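Local coordinates for haloacid dehalogenase-like hydrolase (Bacteroides thetaiotaomicron, PDB 4JB3), which removes the phosphate from D-ribitol 5-phosphate and D-ribitol 1-phosphate, and also acts on 5-amino-6-(5-phospho-D-ribitylamino)uracil, with magnesium as cofactor, at residues A[67-72]-A[166-171]; A[135-140]-A[159-164]. All coordinates share one frame; numbering follows the deposited sequence.

Contact 1. Residues A[67-72]-A[166-171]; sequences IFQELE and GHTKPA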
loop_
_atom_site.group_PDB
_atom_site.type_symbol
_atom_site.label_atom_id
_atom_site.label_comp_id
_atom_site.label_asym_id
_atom_site.label_seq_id
_atom_site.Cartn_x
_atom_site.Cartn_y
_atom_site.Cartn_z
ATOM N N ILE A 67 -6.780 -9.026 -15.425
ATOM C CA ILE A 67 -5.850 -9.955 -14.796
ATOM C C ILE A 67 -5.023 -9.281 -13.700
ATOM O O ILE A 67 -4.512 -9.950 -12.796
ATOM C CB ILE A 67 -4.920 -10.661 -15.813
ATOM C CG1 ILE A 67 -4.066 -9.635 -16.571
ATOM C CG2 ILE A 67 -5.724 -11.532 -16.752
ATOM C CD1 ILE A 67 -2.957 -10.279 -17.391
ATOM N N PHE A 68 -4.888 -7.962 -13.781
ATOM C CA PHE A 68 -4.198 -7.208 -12.740
ATOM C C PHE A 68 -4.986 -7.253 -11.438
ATOM O O PHE A 68 -4.404 -7.469 -10.379
ATOM C CB PHE A 68 -3.925 -5.770 -13.207
ATOM C CG PHE A 68 -2.918 -5.686 -14.322
ATOM C CD1 PHE A 68 -3.296 -5.912 -15.642
ATOM C CD2 PHE A 68 -1.587 -5.387 -14.044
ATOM C CE1 PHE A 68 -2.358 -5.850 -16.668
ATOM C CE2 PHE A 68 -0.646 -5.317 -15.064
ATOM C CZ PHE A 68 -1.035 -5.555 -16.374
ATOM N N GLN A 69 -6.302 -7.075 -11.525
ATOM C CA GLN A 69 -7.173 -7.255 -10.363
ATOM C C GLN A 69 -7.123 -8.685 -9.851
ATOM O O GLN A 69 -7.036 -8.920 -8.640
ATOM C CB GLN A 69 -8.615 -6.894 -10.704
ATOM C CG GLN A 69 -9.619 -7.289 -9.626
ATOM C CD GLN A 69 -10.988 -6.697 -9.869
ATOM O OE1 GLN A 69 -11.318 -6.313 -10.990
ATOM N NE2 GLN A 69 -11.792 -6.603 -8.813
ATOM N N GLU A 70 -7.197 -9.646 -10.768
ATOM C CA GLU A 70 -7.173 -11.046 -10.369
ATOM C C GLU A 70 -5.909 -11.379 -9.585
ATOM O O GLU A 70 -5.964 -12.102 -8.588
ATOM C CB GLU A 70 -7.353 -11.982 -11.578
ATOM C CG GLU A 70 -8.776 -11.993 -12.107
ATOM C CD GLU A 70 -8.903 -12.685 -13.445
ATOM O OE1 GLU A 70 -7.892 -13.219 -13.935
ATOM O OE2 GLU A 70 -10.015 -12.688 -14.013
ATOM N N LEU A 71 -4.772 -10.835 -10.014
ATOM C CA LEU A 71 -3.526 -11.022 -9.282
ATOM C C LEU A 71 -3.620 -10.394 -7.896
ATOM O O LEU A 71 -3.270 -11.026 -6.888
ATOM C CB LEU A 71 -2.353 -10.407 -10.050
ATOM C CG LEU A 71 -1.013 -10.419 -9.311
ATOM C CD1 LEU A 71 -0.478 -11.858 -9.245
ATOM C CD2 LEU A 71 -0.022 -9.462 -9.966
ATOM N N GLU A 72 -4.143 -9.178 -7.818
ATOM C CA GLU A 72 -4.195 -8.488 -6.529
ATOM C C GLU A 72 -5.262 -9.044 -5.587
ATOM O O GLU A 72 -5.260 -8.736 -4.395
ATOM C CB GLU A 72 -4.283 -6.969 -6.722
ATOM C CG GLU A 72 -3.062 -6.456 -7.500
ATOM C CD GLU A 72 -2.556 -5.104 -7.041
ATOM O OE1 GLU A 72 -3.372 -4.202 -6.727
ATOM O OE2 GLU A 72 -1.309 -4.940 -6.998
ATOM N N GLY A 166 -8.429 -12.123 -0.795
ATOM C CA GLY A 166 -9.439 -12.413 -1.804
ATOM C C GLY A 166 -10.280 -11.228 -2.257
ATOM O O GLY A 166 -11.251 -11.409 -3.001
ATOM N N HIS A 167 -9.924 -10.029 -1.814
ATOM C CA HIS A 167 -10.671 -8.820 -2.168
ATOM C C HIS A 167 -9.696 -7.670 -2.270
ATOM O O HIS A 167 -8.672 -7.668 -1.582
ATOM C CB HIS A 167 -11.688 -8.458 -1.072
ATOM C CG HIS A 167 -12.663 -9.546 -0.754
ATOM N ND1 HIS A 167 -13.850 -9.706 -1.434
ATOM C CD2 HIS A 167 -12.632 -10.518 0.187
ATOM C CE1 HIS A 167 -14.503 -10.741 -0.934
ATOM N NE2 HIS A 167 -13.789 -11.246 0.055
ATOM N N THR A 168 -10.014 -6.681 -3.105
ATOM C CA THR A 168 -9.260 -5.430 -3.149
ATOM C C THR A 168 -10.111 -4.268 -2.659
ATOM O O THR A 168 -11.323 -4.233 -2.918
ATOM C CB THR A 168 -8.758 -5.099 -4.571
ATOM O OG1 THR A 168 -9.801 -5.363 -5.520
ATOM C CG2 THR A 168 -7.553 -5.935 -4.911
ATOM N N LYS A 169 -9.480 -3.322 -1.961
ATOM C CA LYS A 169 -10.125 -2.051 -1.633
ATOM C C LYS A 169 -10.592 -1.455 -2.959
ATOM O O LYS A 169 -9.872 -1.543 -3.956
ATOM C CB LYS A 169 -9.128 -1.100 -0.962
ATOM C CG LYS A 169 -8.573 -1.608 0.376
ATOM C CD LYS A 169 -7.681 -0.535 1.015
ATOM C CE LYS A 169 -6.412 -0.422 0.228
ATOM N NZ LYS A 169 -5.497 0.598 0.780
ATOM N N PRO A 170 -11.772 -0.821 -2.980
ATOM C CA PRO A 170 -12.581 -0.420 -1.825
ATOM C C PRO A 170 -13.658 -1.424 -1.416
ATOM O O PRO A 170 -14.644 -1.007 -0.814
ATOM C CB PRO A 170 -13.229 0.876 -2.319
ATOM C CG PRO A 170 -13.495 0.582 -3.773
ATOM C CD PRO A 170 -12.315 -0.260 -4.234
ATOM N N ALA A 171 -13.480 -2.707 -1.710
ATOM C CA ALA A 171 -14.464 -3.700 -1.274
ATOM C C ALA A 171 -14.586 -3.678 0.246
ATOM O O ALA A 171 -13.569 -3.761 0.948
ATOM C CB ALA A 171 -14.066 -5.086 -1.743
#
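Thr168 meets the last turn of helix 66-72 with both branches of its side chain. Its CG2 methyl lies 3.7 Å from the carbonyl O of Glu72 and 3.9 Å from Glu72 CB. The contact is plain van der Waals packing on the C-terminal end of the helix. The methyl is anti to the carbonyl carbon of Thr168, which turns it to the helix and leaves OG1 on the side of Gln69. Gln69 reaches over with an extended chain, CG anti to its backbone N (chi1 170°). Its NE2 stops 4.0 Å from Thr168 OG1, too far for a hydrogen bond. Both atoms instead bond to Glu73 OE2, so one carboxylate oxygen bridges the two segments. The carboxylate of Glu72 bends off to other partners: OE2 accepts from Asn133 ND2, and OE1 bonds to a bound glycerol. The loop that packs here on helix 66-72 also carries Lys169, joined to Pro170 by a cis peptide bond. Its NZ forms salt bridges with Asp30, the probable nucleophile, and with Asp193. A lysine placed this way beside the nucleophile is characteristic of the HAD phosphatase active site.

Contact 2. Residues A[135-140]-A[159-164]; sequences FVMSWA and LYLSYQ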
loop_
_atom_site.group_PDB
_atom_site.type_symbol
_atom_site.label_atom_id
_atom_site.label_comp_id
_atom_site.label_asym_id
_atom_site.label_seq_id
_atom_site.Cartn_x
_atom_site.Cartn_y
_atom_site.Cartn_z
ATOM N N PHE A 135 4.634 -9.922 -6.343
ATOM C CA PHE A 135 5.823 -9.341 -6.955
ATOM C C PHE A 135 6.311 -8.169 -6.121
ATOM O O PHE A 135 7.504 -8.067 -5.788
ATOM C CB PHE A 135 5.537 -8.864 -8.378
ATOM C CG PHE A 135 5.172 -9.964 -9.327
ATOM C CD1 PHE A 135 6.157 -10.744 -9.930
ATOM C CD2 PHE A 135 3.843 -10.203 -9.644
ATOM C CE1 PHE A 135 5.817 -11.767 -10.817
ATOM C CE2 PHE A 135 3.493 -11.224 -10.540
ATOM C CZ PHE A 135 4.486 -12.011 -11.118
ATOM N N VAL A 136 5.393 -7.269 -5.800
ATOM C CA VAL A 136 5.737 -6.091 -5.017
ATOM C C VAL A 136 6.192 -6.476 -3.608
ATOM O O VAL A 136 7.188 -5.958 -3.101
ATOM C CB VAL A 136 4.554 -5.114 -4.961
ATOM C CG1 VAL A 136 4.865 -3.912 -4.047
ATOM C CG2 VAL A 136 4.202 -4.643 -6.380
ATOM N N MET A 137 5.472 -7.401 -2.988
ATOM C CA MET A 137 5.799 -7.802 -1.622
ATOM C C MET A 137 7.106 -8.593 -1.494
ATOM O O MET A 137 7.745 -8.571 -0.440
ATOM C CB MET A 137 4.618 -8.534 -0.981
ATOM C CG MET A 137 3.430 -7.619 -0.665
ATOM S SD MET A 137 3.811 -6.285 0.503
ATOM C CE MET A 137 3.894 -4.889 -0.601
ATOM N N SER A 138 7.533 -9.270 -2.554
ATOM C CA SER A 138 8.824 -9.949 -2.484
ATOM C C SER A 138 9.961 -8.949 -2.277
ATOM O O SER A 138 10.979 -9.278 -1.669
ATOM C CB SER A 138 9.065 -10.818 -3.717
ATOM O OG SER A 138 9.301 -10.034 -4.866
ATOM N N TRP A 139 9.770 -7.730 -2.773
ATOM C CA TRP A 139 10.682 -6.620 -2.520
ATOM C C TRP A 139 10.422 -5.953 -1.164
ATOM O O TRP A 139 11.328 -5.843 -0.334
ATOM C CB TRP A 139 10.573 -5.577 -3.646
ATOM C CG TRP A 139 11.039 -4.202 -3.253
ATOM C CD1 TRP A 139 12.311 -3.826 -2.926
ATOM C CD2 TRP A 139 10.237 -3.017 -3.155
ATOM N NE1 TRP A 139 12.348 -2.483 -2.626
ATOM C CE2 TRP A 139 11.087 -1.964 -2.753
ATOM C CE3 TRP A 139 8.882 -2.748 -3.364
ATOM C CZ2 TRP A 139 10.621 -0.656 -2.560
ATOM C CZ3 TRP A 139 8.422 -1.448 -3.177
ATOM C CH2 TRP A 139 9.290 -0.420 -2.774
ATOM N N ALA A 140 9.181 -5.530 -0.925
ATOM C CA ALA A 140 8.892 -4.741 0.271
ATOM C C ALA A 140 9.116 -5.531 1.556
ATOM O O ALA A 140 9.619 -4.993 2.548
ATOM C CB ALA A 140 7.471 -4.197 0.218
ATOM N N LEU A 159 0.384 -7.083 8.533
ATOM C CA LEU A 159 0.073 -6.696 7.161
ATOM C C LEU A 159 -1.207 -7.384 6.688
ATOM O O LEU A 159 -1.321 -8.614 6.756
ATOM C CB LEU A 159 1.202 -7.128 6.224
ATOM C CG LEU A 159 2.607 -6.590 6.484
ATOM C CD1 LEU A 159 3.598 -7.188 5.502
ATOM C CD2 LEU A 159 2.591 -5.119 6.306
ATOM N N TYR A 160 -2.155 -6.601 6.194
ATOM C CA TYR A 160 -3.347 -7.145 5.561
ATOM C C TYR A 160 -3.246 -6.865 4.069
ATOM O O TYR A 160 -3.377 -5.724 3.612
ATOM C CB TYR A 160 -4.622 -6.538 6.162
ATOM C CG TYR A 160 -4.791 -6.888 7.623
ATOM C CD1 TYR A 160 -5.421 -8.059 7.999
ATOM C CD2 TYR A 160 -4.278 -6.069 8.632
ATOM C CE1 TYR A 160 -5.569 -8.398 9.336
ATOM C CE2 TYR A 160 -4.423 -6.405 9.975
ATOM C CZ TYR A 160 -5.068 -7.564 10.319
ATOM O OH TYR A 160 -5.212 -7.902 11.648
ATOM N N LEU A 161 -3.015 -7.933 3.313
ATOM C CA LEU A 161 -2.657 -7.840 1.895
ATOM C C LEU A 161 -3.792 -8.384 1.048
ATOM O O LEU A 161 -4.239 -9.518 1.252
ATOM C CB LEU A 161 -1.382 -8.659 1.636
ATOM C CG LEU A 161 -0.192 -8.325 2.548
ATOM C CD1 LEU A 161 0.998 -9.228 2.242
ATOM C CD2 LEU A 161 0.186 -6.862 2.378
ATOM N N SER A 162 -4.243 -7.584 0.084
ATOM C CA SER A 162 -5.386 -7.962 -0.750
ATOM C C SER A 162 -5.280 -9.370 -1.341
ATOM O O SER A 162 -6.252 -10.126 -1.330
ATOM C CB SER A 162 -5.566 -6.942 -1.877
ATOM O OG SER A 162 -4.414 -6.917 -2.704
ATOM N N TYR A 163 -4.106 -9.725 -1.857
ATOM C CA TYR A 163 -3.966 -10.986 -2.592
ATOM C C TYR A 163 -4.063 -12.212 -1.688
ATOM O O TYR A 163 -4.305 -13.328 -2.165
ATOM C CB TYR A 163 -2.691 -10.999 -3.442
ATOM C CG TYR A 163 -1.387 -11.105 -2.687
ATOM C CD1 TYR A 163 -0.823 -12.342 -2.410
ATOM C CD2 TYR A 163 -0.705 -9.964 -2.277
ATOM C CE1 TYR A 163 0.386 -12.439 -1.730
ATOM C CE2 TYR A 163 0.513 -10.048 -1.614
ATOM C CZ TYR A 163 1.046 -11.285 -1.343
ATOM O OH TYR A 163 2.255 -11.386 -0.678
ATOM N N GLN A 164 -3.898 -12.009 -0.386
ATOM C CA GLN A 164 -4.043 -13.108 0.557
ATOM C C GLN A 164 -5.450 -13.182 1.122
ATOM O O GLN A 164 -5.826 -14.178 1.735
ATOM C CB GLN A 164 -3.045 -12.947 1.696
ATOM C CG GLN A 164 -1.616 -13.081 1.247
ATOM C CD GLN A 164 -0.665 -13.133 2.416
ATOM O OE1 GLN A 164 -0.852 -12.432 3.402
ATOM N NE2 GLN A 164 0.354 -13.978 2.318
#
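Met137 has CG anti to its carbonyl carbon (chi1 -71°), which brings CG to both Leu161 and Tyr163. The bend at chi2 then carries SD to Leu161. Tyr163 takes chi1 71°, with CG between its backbone N and carbonyl carbon, and its ring swings toward helix 134-140. The methionine meets that ring at the edge. Met137 CG lies near the ring plane, 3.9 Å from Tyr163 CE2, and Met137 CB is 3.7 Å from Tyr163 OH. No hydrogen bond crosses between the segments. The helix is the crossover of a right-handed beta-alpha-beta unit, strand 125-130, helix 134-140, strand 158-161, in the Rossmann-like core of the HAD fold. Strand 158-161 is an outermost strand of the parallel sheet, and Tyr160 and Ser162 bond through their backbones to strand 125-130 next to it. Within the helix, Ser138 OG donates to Phe135 O and is also bonded to Lys99 NZ. Met137 packs in addition on Thr132, in the loop after strand 125-130, and Leu161 on Leu128 of that strand. Leu161 meets the methionine from its own strand with both methyls: CD1 lies 4.1 Å from Met137 CG, and CD2 lies 4.1 Å from Met137 SD.

From the N terminus the chain passes strand 26-29, the strand leading to Asp30, and then helix 66-72, where contact 1 begins. It runs on through helices 78-89, 95-103 and 111-120 and returns to the sheet at strand 125-130. Contact 2 then closes a short loop between helix 134-140 and residues 159-164. Residues 166-171 follow almost at once and close the longer loop of contact 1. Contact 2 is therefore nested inside contact 1. Their centres lie 12 Å apart, and a probable hydrogen bond of 2.6 Å joins Glu72 O to Ser162 OG. Contact 1 ties helix 66-72 to the lysine loop; contact 2 ties the crossover helix to outermost strand 158-161 and the turn after it.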